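Long-range contacts in putative non-ribosomal peptide synthetase (Actinomadura parvosata subsp. kistnae, PDB 6M7L), which probably takes part in non-ribosomal peptide assembly through a condensation-type domain with two lobes of the CoA-dependent acyltransferase fold: residues A26-R30 with P352-E358; G43-A49 with M401-E407; L319-V323 with V341-H346; H369-A375 with E407-W411. All coordinates share one frame; numbering follows the deposited sequence.

Contact 1. Residues A26-R30 with P352-E358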
# COMPACT_ATOMS: atom_id res chain seq x y z
N ALA A 26 -17.74 23.43 1.80
CA ALA A 26 -17.15 24.58 1.13
C ALA A 26 -16.43 24.18 -0.15
O ALA A 26 -16.57 24.84 -1.18
CB ALA A 26 -16.18 25.29 2.08
N ARG A 27 -15.68 23.08 -0.11
CA ARG A 27 -15.03 22.59 -1.31
C ARG A 27 -16.05 22.13 -2.35
O ARG A 27 -15.91 22.45 -3.54
CB ARG A 27 -14.07 21.45 -0.98
CG ARG A 27 -13.54 20.74 -2.20
CD ARG A 27 -12.23 20.04 -1.95
NE ARG A 27 -11.52 19.82 -3.20
CZ ARG A 27 -10.71 20.71 -3.75
NH1 ARG A 27 -10.10 20.44 -4.90
NH2 ARG A 27 -10.50 21.87 -3.16
N GLN A 28 -17.07 21.39 -1.92
CA GLN A 28 -18.13 20.99 -2.84
C GLN A 28 -18.82 22.21 -3.44
O GLN A 28 -19.16 22.21 -4.64
CB GLN A 28 -19.15 20.11 -2.12
CG GLN A 28 -18.66 18.72 -1.82
CD GLN A 28 -19.73 17.88 -1.16
OE1 GLN A 28 -20.38 18.31 -0.21
NE2 GLN A 28 -19.93 16.67 -1.67
N ARG A 29 -19.05 23.24 -2.63
CA ARG A 29 -19.66 24.47 -3.13
C ARG A 29 -18.84 25.06 -4.27
O ARG A 29 -19.38 25.40 -5.33
CB ARG A 29 -19.81 25.47 -1.98
CG ARG A 29 -20.23 26.86 -2.41
CD ARG A 29 -21.63 26.88 -2.99
NE ARG A 29 -22.00 28.23 -3.42
CZ ARG A 29 -23.12 28.54 -4.06
NH1 ARG A 29 -24.00 27.59 -4.36
NH2 ARG A 29 -23.35 29.80 -4.40
N ARG A 30 -17.52 25.16 -4.08
CA ARG A 30 -16.68 25.72 -5.14
C ARG A 30 -16.61 24.78 -6.34
O ARG A 30 -16.65 25.23 -7.49
CB ARG A 30 -15.29 26.01 -4.60
CG ARG A 30 -14.43 26.81 -5.56
CD ARG A 30 -13.14 27.28 -4.91
NE ARG A 30 -12.33 28.04 -5.86
CZ ARG A 30 -11.49 27.49 -6.73
NH1 ARG A 30 -11.35 26.17 -6.77
NH2 ARG A 30 -10.79 28.25 -7.56
N PRO A 352 -11.96 26.03 5.93
CA PRO A 352 -11.65 25.48 4.61
C PRO A 352 -11.16 26.56 3.66
O PRO A 352 -11.59 27.71 3.72
CB PRO A 352 -12.99 24.89 4.14
CG PRO A 352 -13.84 24.79 5.37
CD PRO A 352 -13.39 25.92 6.24
N PHE A 353 -10.24 26.16 2.77
CA PHE A 353 -9.66 27.12 1.83
C PHE A 353 -10.73 27.76 0.96
O PHE A 353 -10.67 28.96 0.68
CB PHE A 353 -8.61 26.43 0.97
CG PHE A 353 -8.07 27.30 -0.13
CD1 PHE A 353 -7.15 28.30 0.16
CD2 PHE A 353 -8.48 27.13 -1.44
CE1 PHE A 353 -6.66 29.11 -0.84
CE2 PHE A 353 -7.99 27.94 -2.44
CZ PHE A 353 -7.07 28.93 -2.14
N GLU A 354 -11.71 26.97 0.52
CA GLU A 354 -12.76 27.51 -0.34
C GLU A 354 -13.63 28.53 0.39
O GLU A 354 -14.10 29.49 -0.22
CB GLU A 354 -13.61 26.38 -0.91
CG GLU A 354 -12.88 25.45 -1.87
CD GLU A 354 -11.97 24.46 -1.17
OE1 GLU A 354 -11.88 24.50 0.08
OE2 GLU A 354 -11.34 23.63 -1.86
N ARG A 355 -13.85 28.33 1.69
CA ARG A 355 -14.59 29.33 2.45
C ARG A 355 -13.75 30.58 2.67
O ARG A 355 -14.26 31.71 2.53
CB ARG A 355 -15.04 28.75 3.79
CG ARG A 355 -15.86 29.73 4.63
CD ARG A 355 -17.09 30.22 3.86
NE ARG A 355 -17.63 31.45 4.44
CZ ARG A 355 -18.73 32.06 4.00
NH1 ARG A 355 -19.15 33.17 4.58
NH2 ARG A 355 -19.41 31.55 2.98
N LEU A 356 -12.47 30.41 3.00
CA LEU A 356 -11.57 31.56 3.11
C LEU A 356 -11.51 32.33 1.80
O LEU A 356 -11.47 33.57 1.80
CB LEU A 356 -10.17 31.10 3.52
CG LEU A 356 -9.07 32.16 3.43
CD1 LEU A 356 -9.39 33.33 4.36
CD2 LEU A 356 -7.71 31.56 3.76
N ALA A 357 -11.50 31.62 0.67
CA ALA A 357 -11.49 32.29 -0.63
C ALA A 357 -12.69 33.22 -0.77
O ALA A 357 -12.54 34.39 -1.14
CB ALA A 357 -11.48 31.25 -1.75
N GLU A 358 -13.89 32.72 -0.44
CA GLU A 358 -15.09 33.56 -0.50
C GLU A 358 -14.96 34.80 0.37
O GLU A 358 -15.60 35.82 0.08
CB GLU A 358 -16.32 32.75 -0.06
CG GLU A 358 -17.01 31.97 -1.17
CD GLU A 358 -18.26 31.26 -0.68
OE1 GLU A 358 -18.40 31.04 0.54
OE2 GLU A 358 -19.12 30.92 -1.53
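The side chain of E354 is the wedge of this contact, lying across the helix that carries A26, R27 and R30. CG of E354 stands beside its own backbone N (chi1 -66°), and a second bend (chi2 77°) turns the carboxylate over the CA and CB of R27. The methylene stem of R30, fully extended, passes at about a right angle, with its CD 3.6 Å from CG of E354. Nearby, CB of A26 sits 3.8 Å from CB of P352, the residue at the N-cap of the second helix, and 3.9 Å from the backbone N of R355. The short side chains of A26 and P352 are consistent with the close approach, 8.4 Å between the axes of the short segments, at 64°. R27 NH2 and E354 OE2 form the salt bridge, modelled too short for its length to be trusted, with the carboxylate oxygen near the edge of the guanidinium. The other flank is looser and faces solvent. There R29 NE and OE2 of the exposed E358 remain 4.4 Å apart, beyond a salt bridge, while OE1 of E358 pairs with NH2 of R355 at 2.7 Å. The guanidinium of R30 leaves the contact altogether for a salt bridge with E407. Helix 187-196 lies beside both segments, its E194 accepting from A26 N, and F353 carries helix 353-360 against the rings of H369 and F372.

Contact 2. Residues G43-A49 with M401-E407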
# COMPACT_ATOMS: atom_id res chain seq x y z
N GLY A 43 -12.85 19.44 -17.33
CA GLY A 43 -13.50 19.18 -16.06
C GLY A 43 -12.48 18.93 -14.96
O GLY A 43 -11.44 18.29 -15.18
N LEU A 44 -12.76 19.47 -13.78
CA LEU A 44 -11.92 19.23 -12.61
C LEU A 44 -12.29 17.86 -12.06
O LEU A 44 -13.18 17.71 -11.22
CB LEU A 44 -12.12 20.33 -11.57
CG LEU A 44 -11.51 21.68 -11.94
CD1 LEU A 44 -11.88 22.75 -10.92
CD2 LEU A 44 -10.00 21.55 -12.07
N HIS A 45 -11.60 16.84 -12.56
CA HIS A 45 -11.90 15.45 -12.25
C HIS A 45 -10.64 14.74 -11.77
O HIS A 45 -9.51 15.12 -12.11
CB HIS A 45 -12.45 14.69 -13.46
CG HIS A 45 -13.58 15.39 -14.16
ND1 HIS A 45 -13.79 15.30 -15.52
CD2 HIS A 45 -14.58 16.16 -13.67
CE1 HIS A 45 -14.86 16.00 -15.84
NE2 HIS A 45 -15.36 16.54 -14.74
N VAL A 46 -10.84 13.70 -10.98
CA VAL A 46 -9.82 12.68 -10.76
C VAL A 46 -10.16 11.51 -11.67
O VAL A 46 -11.32 11.26 -11.98
CB VAL A 46 -9.74 12.25 -9.28
CG1 VAL A 46 -9.16 13.36 -8.42
CG2 VAL A 46 -11.11 11.83 -8.78
N ARG A 47 -9.13 10.80 -12.11
CA ARG A 47 -9.38 9.71 -13.04
C ARG A 47 -8.24 8.70 -12.99
O ARG A 47 -7.10 9.05 -12.69
CB ARG A 47 -9.59 10.21 -14.47
CG ARG A 47 -8.34 10.72 -15.17
CD ARG A 47 -7.95 12.12 -14.66
NE ARG A 47 -6.59 12.12 -14.14
CZ ARG A 47 -5.52 12.40 -14.87
NH1 ARG A 47 -4.31 12.35 -14.33
NH2 ARG A 47 -5.66 12.74 -16.15
N VAL A 48 -8.58 7.45 -13.28
CA VAL A 48 -7.62 6.35 -13.27
C VAL A 48 -7.93 5.43 -14.45
O VAL A 48 -9.10 5.08 -14.68
CB VAL A 48 -7.67 5.56 -11.94
CG1 VAL A 48 -9.10 5.17 -11.59
CG2 VAL A 48 -6.77 4.34 -12.01
N ALA A 49 -6.91 5.06 -15.20
CA ALA A 49 -7.03 4.12 -16.29
C ALA A 49 -6.30 2.84 -15.92
O ALA A 49 -5.12 2.87 -15.55
CB ALA A 49 -6.48 4.70 -17.59
N MET A 401 -2.03 8.74 -17.78
CA MET A 401 -2.88 9.79 -18.31
C MET A 401 -2.10 11.10 -18.33
O MET A 401 -1.11 11.25 -17.62
CB MET A 401 -4.15 9.96 -17.46
CG MET A 401 -5.01 8.71 -17.33
SD MET A 401 -6.24 8.57 -18.64
CE MET A 401 -7.04 10.17 -18.51
N PRO A 402 -2.52 12.07 -19.15
CA PRO A 402 -1.91 13.40 -19.07
C PRO A 402 -2.13 14.02 -17.70
O PRO A 402 -2.93 13.55 -16.89
CB PRO A 402 -2.63 14.19 -20.17
CG PRO A 402 -3.09 13.15 -21.14
CD PRO A 402 -3.44 11.95 -20.29
N GLU A 403 -1.39 15.10 -17.44
CA GLU A 403 -1.48 15.77 -16.15
C GLU A 403 -2.91 16.20 -15.87
O GLU A 403 -3.66 16.58 -16.78
CB GLU A 403 -0.55 16.99 -16.12
CG GLU A 403 0.93 16.65 -16.18
CD GLU A 403 1.45 16.06 -14.88
OE1 GLU A 403 2.58 15.53 -14.88
OE2 GLU A 403 0.73 16.13 -13.86
N GLU A 404 -3.30 16.13 -14.60
CA GLU A 404 -4.66 16.48 -14.20
C GLU A 404 -4.97 17.93 -14.53
O GLU A 404 -4.09 18.80 -14.53
CB GLU A 404 -4.86 16.23 -12.70
CG GLU A 404 -5.12 14.79 -12.33
CD GLU A 404 -4.98 14.54 -10.85
OE1 GLU A 404 -4.27 15.32 -10.18
OE2 GLU A 404 -5.58 13.56 -10.35
N ALA A 405 -6.24 18.19 -14.83
CA ALA A 405 -6.69 19.57 -14.99
C ALA A 405 -6.52 20.32 -13.68
O ALA A 405 -6.85 19.80 -12.61
CB ALA A 405 -8.15 19.59 -15.44
N MET A 406 -6.00 21.54 -13.76
CA MET A 406 -5.75 22.33 -12.57
C MET A 406 -6.04 23.79 -12.86
O MET A 406 -6.04 24.24 -14.01
CB MET A 406 -4.30 22.17 -12.07
CG MET A 406 -3.25 22.76 -12.99
SD MET A 406 -1.60 22.64 -12.28
CE MET A 406 -0.66 23.66 -13.40
N GLU A 407 -6.29 24.54 -11.78
CA GLU A 407 -6.46 25.98 -11.87
C GLU A 407 -5.16 26.74 -11.64
O GLU A 407 -5.07 27.92 -11.99
CB GLU A 407 -7.49 26.47 -10.85
CG GLU A 407 -8.83 25.77 -10.93
CD GLU A 407 -9.81 26.32 -9.92
OE1 GLU A 407 -10.27 27.47 -10.11
OE2 GLU A 407 -10.11 25.62 -8.93
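R47, on a strand of the N-terminal lobe's sheet, reaches the P402 carbonyl in a crossover loop that leads back toward the C-terminal lobe; the arrangement is consistent with the element called the latch in condensation domains. The hydrogen bonding is end-on: NH2 and NH1 of R47 both donate to P402 O, at 2.9 Å and 3.1 Å, and the oxygen lies in the guanidinium plane. The chain gets there by taking CG between the backbone N and the carbonyl carbon (chi1 72°) and bending twice more. Stacking by aliphatic groups holds the plane from both faces, with CB of M401 over one and CG of E404 over the opposite, 3.3 Å from NH1. Replacing R47 with a leucine would take away both donors, and is likely to leave P402 O without these mates and E404 and M401 without the flat group between them. Charge adds little more, since R47 NE and E404 OE2 are 4.2 Å apart, too far for a salt bridge. Apolar contacts close the two ends. At one, A49 CB meets M401 SD at 4.0 Å; at the other, L44 CD2 lies 4.3 Å from A405 CB.

Contact 3. Residues L319-V323 with V341-H346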
# COMPACT_ATOMS: atom_id res chain seq x y z
N LEU A 319 -3.68 25.01 1.64
CA LEU A 319 -3.10 25.88 2.66
C LEU A 319 -2.27 26.96 1.98
O LEU A 319 -1.28 26.65 1.31
CB LEU A 319 -2.25 25.08 3.65
CG LEU A 319 -2.13 25.66 5.06
CD1 LEU A 319 -3.50 25.73 5.70
CD2 LEU A 319 -1.17 24.82 5.90
N ALA A 320 -2.67 28.22 2.15
CA ALA A 320 -1.87 29.33 1.67
C ALA A 320 -0.70 29.56 2.61
O ALA A 320 -0.83 29.43 3.83
CB ALA A 320 -2.72 30.60 1.57
N LEU A 321 0.46 29.91 2.04
CA LEU A 321 1.69 30.12 2.80
C LEU A 321 2.30 31.47 2.42
O LEU A 321 3.39 31.53 1.83
CB LEU A 321 2.68 28.98 2.57
CG LEU A 321 2.13 27.56 2.75
CD1 LEU A 321 3.18 26.53 2.38
CD2 LEU A 321 1.64 27.36 4.18
N PRO A 322 1.63 32.57 2.75
CA PRO A 322 2.14 33.89 2.35
C PRO A 322 3.43 34.23 3.09
O PRO A 322 3.51 34.13 4.32
CB PRO A 322 1.01 34.85 2.74
CG PRO A 322 0.30 34.14 3.84
CD PRO A 322 0.37 32.69 3.51
N VAL A 323 4.44 34.62 2.33
CA VAL A 323 5.75 34.99 2.87
C VAL A 323 6.04 36.43 2.47
O VAL A 323 5.92 36.79 1.29
CB VAL A 323 6.86 34.05 2.38
CG1 VAL A 323 8.22 34.62 2.71
CG2 VAL A 323 6.69 32.67 3.01
N VAL A 341 5.58 30.92 8.85
CA VAL A 341 4.22 30.96 8.33
C VAL A 341 3.64 29.56 8.21
O VAL A 341 2.42 29.37 8.32
CB VAL A 341 4.16 31.71 6.98
CG1 VAL A 341 4.84 30.91 5.88
CG2 VAL A 341 2.72 32.02 6.61
N SER A 342 4.49 28.55 8.02
CA SER A 342 3.99 27.18 7.93
C SER A 342 3.49 26.68 9.28
O SER A 342 2.52 25.92 9.33
CB SER A 342 5.07 26.26 7.37
OG SER A 342 4.53 24.98 7.07
N GLU A 343 4.13 27.11 10.37
CA GLU A 343 3.66 26.72 11.70
C GLU A 343 2.34 27.40 12.03
O GLU A 343 1.41 26.76 12.55
CB GLU A 343 4.72 27.05 12.74
CG GLU A 343 5.90 26.10 12.73
CD GLU A 343 7.13 26.68 13.39
OE1 GLU A 343 7.03 27.80 13.96
OE2 GLU A 343 8.20 26.04 13.34
N ASP A 344 2.23 28.70 11.74
CA ASP A 344 0.99 29.42 12.03
C ASP A 344 -0.15 28.94 11.13
O ASP A 344 -1.29 28.84 11.58
CB ASP A 344 1.20 30.92 11.87
CG ASP A 344 2.31 31.45 12.76
OD1 ASP A 344 2.59 30.82 13.81
OD2 ASP A 344 2.90 32.50 12.42
N ALA A 345 0.16 28.63 9.87
CA ALA A 345 -0.88 28.17 8.95
C ALA A 345 -1.43 26.82 9.37
O ALA A 345 -2.65 26.60 9.39
CB ALA A 345 -0.33 28.10 7.52
N HIS A 346 -0.54 25.88 9.72
CA HIS A 346 -0.99 24.57 10.19
C HIS A 346 -1.71 24.66 11.53
O HIS A 346 -2.44 23.72 11.88
CB HIS A 346 0.19 23.60 10.28
CG HIS A 346 0.62 23.06 8.95
ND1 HIS A 346 1.64 23.62 8.22
CD2 HIS A 346 0.17 22.01 8.23
CE1 HIS A 346 1.80 22.93 7.10
NE2 HIS A 346 0.92 21.95 7.08
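The imidazole of H346 receives the methyl CD2 of L319 squarely over one face, 3.7 Å from the ring centroid and only 6° off the normal, a CH-pi contact. At the ring's edge ND1 donates to S342 O over 2.7 Å, with the oxygen in the ring plane. CG of H346 stands beside its backbone N (chi1 -77°), which carries the ring back along its own helix to this carbonyl. The backbone N of H346 makes the routine helical bond to the same oxygen, from the opposite face; the ND1 bond is what holds the ring's rotation beneath L319. Across the segments no hydrogen bond forms, and the rest is aliphatic. CB of A345 is shared by two leucines, meeting CD2 of L319 at 3.8 Å and CD2 of L321 at 3.9 Å. V341 splits its branches: CG2 turns to CD of P322, also 3.9 Å away, and CG1 to CG2 of V323 at 3.8 Å. W215 of helix 207-218 flanks L319 and A345, while L321 also touches helix 272-288. The helix follows the strand in sequence and runs back across it at 146°, the beta-alpha arrangement by which acyltransferase-like lobes lay helices against their sheets.

Contact 4. Residues H369-A375 with E407-W411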
# COMPACT_ATOMS: atom_id res chain seq x y z
N HIS A 369 -6.30 31.16 -10.03
CA HIS A 369 -6.63 30.51 -8.77
C HIS A 369 -6.59 31.52 -7.62
O HIS A 369 -5.74 32.43 -7.63
CB HIS A 369 -5.67 29.36 -8.49
CG HIS A 369 -6.10 28.47 -7.36
ND1 HIS A 369 -5.64 28.64 -6.07
CD2 HIS A 369 -6.94 27.41 -7.32
CE1 HIS A 369 -6.18 27.72 -5.29
NE2 HIS A 369 -6.98 26.97 -6.03
N PRO A 370 -7.48 31.41 -6.64
CA PRO A 370 -7.51 32.39 -5.55
C PRO A 370 -6.28 32.30 -4.66
O PRO A 370 -5.67 31.24 -4.49
CB PRO A 370 -8.78 32.02 -4.77
CG PRO A 370 -9.61 31.24 -5.74
CD PRO A 370 -8.64 30.50 -6.59
N ILE A 371 -5.91 33.45 -4.10
CA ILE A 371 -4.88 33.60 -3.07
C ILE A 371 -3.50 33.20 -3.58
O ILE A 371 -2.53 33.95 -3.41
CB ILE A 371 -5.25 32.83 -1.80
CG1 ILE A 371 -6.62 33.29 -1.28
CG2 ILE A 371 -4.20 33.05 -0.72
CD1 ILE A 371 -7.05 32.63 0.01
N PHE A 372 -3.38 32.01 -4.17
CA PHE A 372 -2.11 31.59 -4.74
C PHE A 372 -2.35 30.95 -6.10
O PHE A 372 -3.41 30.39 -6.37
CB PHE A 372 -1.36 30.61 -3.82
CG PHE A 372 -2.15 29.38 -3.45
CD1 PHE A 372 -2.13 28.26 -4.27
CD2 PHE A 372 -2.89 29.34 -2.29
CE1 PHE A 372 -2.85 27.13 -3.93
CE2 PHE A 372 -3.61 28.21 -1.94
CZ PHE A 372 -3.59 27.11 -2.77
N GLN A 373 -1.34 31.07 -6.96
CA GLN A 373 -1.35 30.44 -8.27
C GLN A 373 -0.23 29.43 -8.45
O GLN A 373 -0.20 28.73 -9.47
CB GLN A 373 -1.24 31.51 -9.38
CG GLN A 373 -2.37 32.53 -9.38
CD GLN A 373 -2.26 33.52 -8.24
OE1 GLN A 373 -1.19 34.08 -7.98
NE2 GLN A 373 -3.37 33.75 -7.54
N VAL A 374 0.69 29.34 -7.49
CA VAL A 374 1.77 28.37 -7.48
C VAL A 374 1.61 27.52 -6.23
O VAL A 374 1.34 28.04 -5.15
CB VAL A 374 3.14 29.06 -7.52
CG1 VAL A 374 4.27 28.04 -7.45
CG2 VAL A 374 3.27 29.92 -8.77
N ALA A 375 1.77 26.21 -6.39
CA ALA A 375 1.67 25.28 -5.27
C ALA A 375 2.89 24.37 -5.26
O ALA A 375 3.51 24.12 -6.30
CB ALA A 375 0.39 24.45 -5.33
N GLU A 407 -6.29 24.54 -11.78
CA GLU A 407 -6.46 25.98 -11.87
C GLU A 407 -5.16 26.74 -11.64
O GLU A 407 -5.07 27.92 -11.99
CB GLU A 407 -7.49 26.47 -10.85
CG GLU A 407 -8.83 25.77 -10.93
CD GLU A 407 -9.81 26.32 -9.92
OE1 GLU A 407 -10.27 27.47 -10.11
OE2 GLU A 407 -10.11 25.62 -8.93
N LEU A 408 -4.16 26.08 -11.05
CA LEU A 408 -2.90 26.73 -10.76
C LEU A 408 -2.12 26.98 -12.05
O LEU A 408 -2.34 26.34 -13.08
CB LEU A 408 -2.07 25.88 -9.81
CG LEU A 408 -2.75 25.53 -8.48
CD1 LEU A 408 -2.14 24.27 -7.89
CD2 LEU A 408 -2.63 26.69 -7.51
N ASP A 409 -1.21 27.95 -11.99
CA ASP A 409 -0.29 28.16 -13.10
C ASP A 409 0.89 27.20 -13.01
O ASP A 409 1.37 26.70 -14.03
CB ASP A 409 0.22 29.60 -13.11
CG ASP A 409 -0.90 30.61 -12.99
OD1 ASP A 409 -2.05 30.26 -13.32
OD2 ASP A 409 -0.64 31.75 -12.56
N LEU A 410 1.36 26.94 -11.79
CA LEU A 410 2.52 26.10 -11.56
C LEU A 410 2.27 25.24 -10.34
O LEU A 410 1.78 25.72 -9.31
CB LEU A 410 3.79 26.94 -11.38
CG LEU A 410 4.18 27.79 -12.58
CD1 LEU A 410 5.17 28.87 -12.18
CD2 LEU A 410 4.76 26.91 -13.69
N TRP A 411 2.62 23.96 -10.45
CA TRP A 411 2.50 23.01 -9.34
C TRP A 411 3.80 22.22 -9.28
O TRP A 411 4.02 21.31 -10.08
CB TRP A 411 1.29 22.10 -9.50
CG TRP A 411 0.84 21.50 -8.21
CD1 TRP A 411 1.42 21.66 -6.98
CD2 TRP A 411 -0.29 20.64 -8.01
NE1 TRP A 411 0.72 20.96 -6.03
CE2 TRP A 411 -0.33 20.32 -6.64
CE3 TRP A 411 -1.26 20.10 -8.86
CZ2 TRP A 411 -1.31 19.50 -6.09
CZ3 TRP A 411 -2.24 19.28 -8.31
CH2 TRP A 411 -2.25 18.99 -6.94
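The carbonyl oxygen of Q373 is gripped by two successive backbone N-H groups: D409 N, at 2.8 Å in the carbonyl plane, and L410 N, in a weak bond at 3.3 Å. One step on, A375 N returns a bond of 3.0 Å to L410 O, and V374 with L410 and A375 with W411 begin a parallel pairing. Apolar side chains follow this register. V374 CG2 lies alongside L410 CB, and on the other face of the sheet A375 CB meets W411 CD1, while the indole NE1 bonds to Q377. Before the strands, L408 fills the angle between the chains: its CD1 lies 3.6 Å from CB of A375, its CD2 equally far from CE1 of F372. The same CD2 covers one face of the H369 ring, opposite CD of P370. With CG anti to the backbone N (chi1 -169°), the imidazole turns its CD2 edge to CB of E407, 3.7 Å away, and its ND1 to F372 O at 2.9 Å. An alanine in place of H369 takes away the imidazole donor to F372 O and would probably open a gap between L408 and P370. Q373 NE2 ties the loop again, donating to H369 O, and R238 pairs with the carboxylate of D409. Thus main-chain bonds align the strands, whereas side-chain donors to loop carbonyls hold the turn that leads into them.

Overall arrangement
Contacts 1 and 2 lie along the junction of the two lobes, and contacts 3 and 4 belong to the C-terminal one. Along the chain, contact 2 crosses both contact 1 and contact 4, while contact 3 falls within the span of contact 1, which closes before contact 4 opens. The centres of contacts 1 and 2 are about 20 Å apart, yet the R30-E407 salt bridge joins them, and E407 also belongs to contact 4. Contact 3, about 27 Å from contact 2 between centres, joins indirectly, meeting contact 4 through A320. Segments 26-30, 43-49 and 369-375 thus all reach E407, where the chain returns from the N-terminal lobe's sheet to the four-stranded sheet, coupling the lobes.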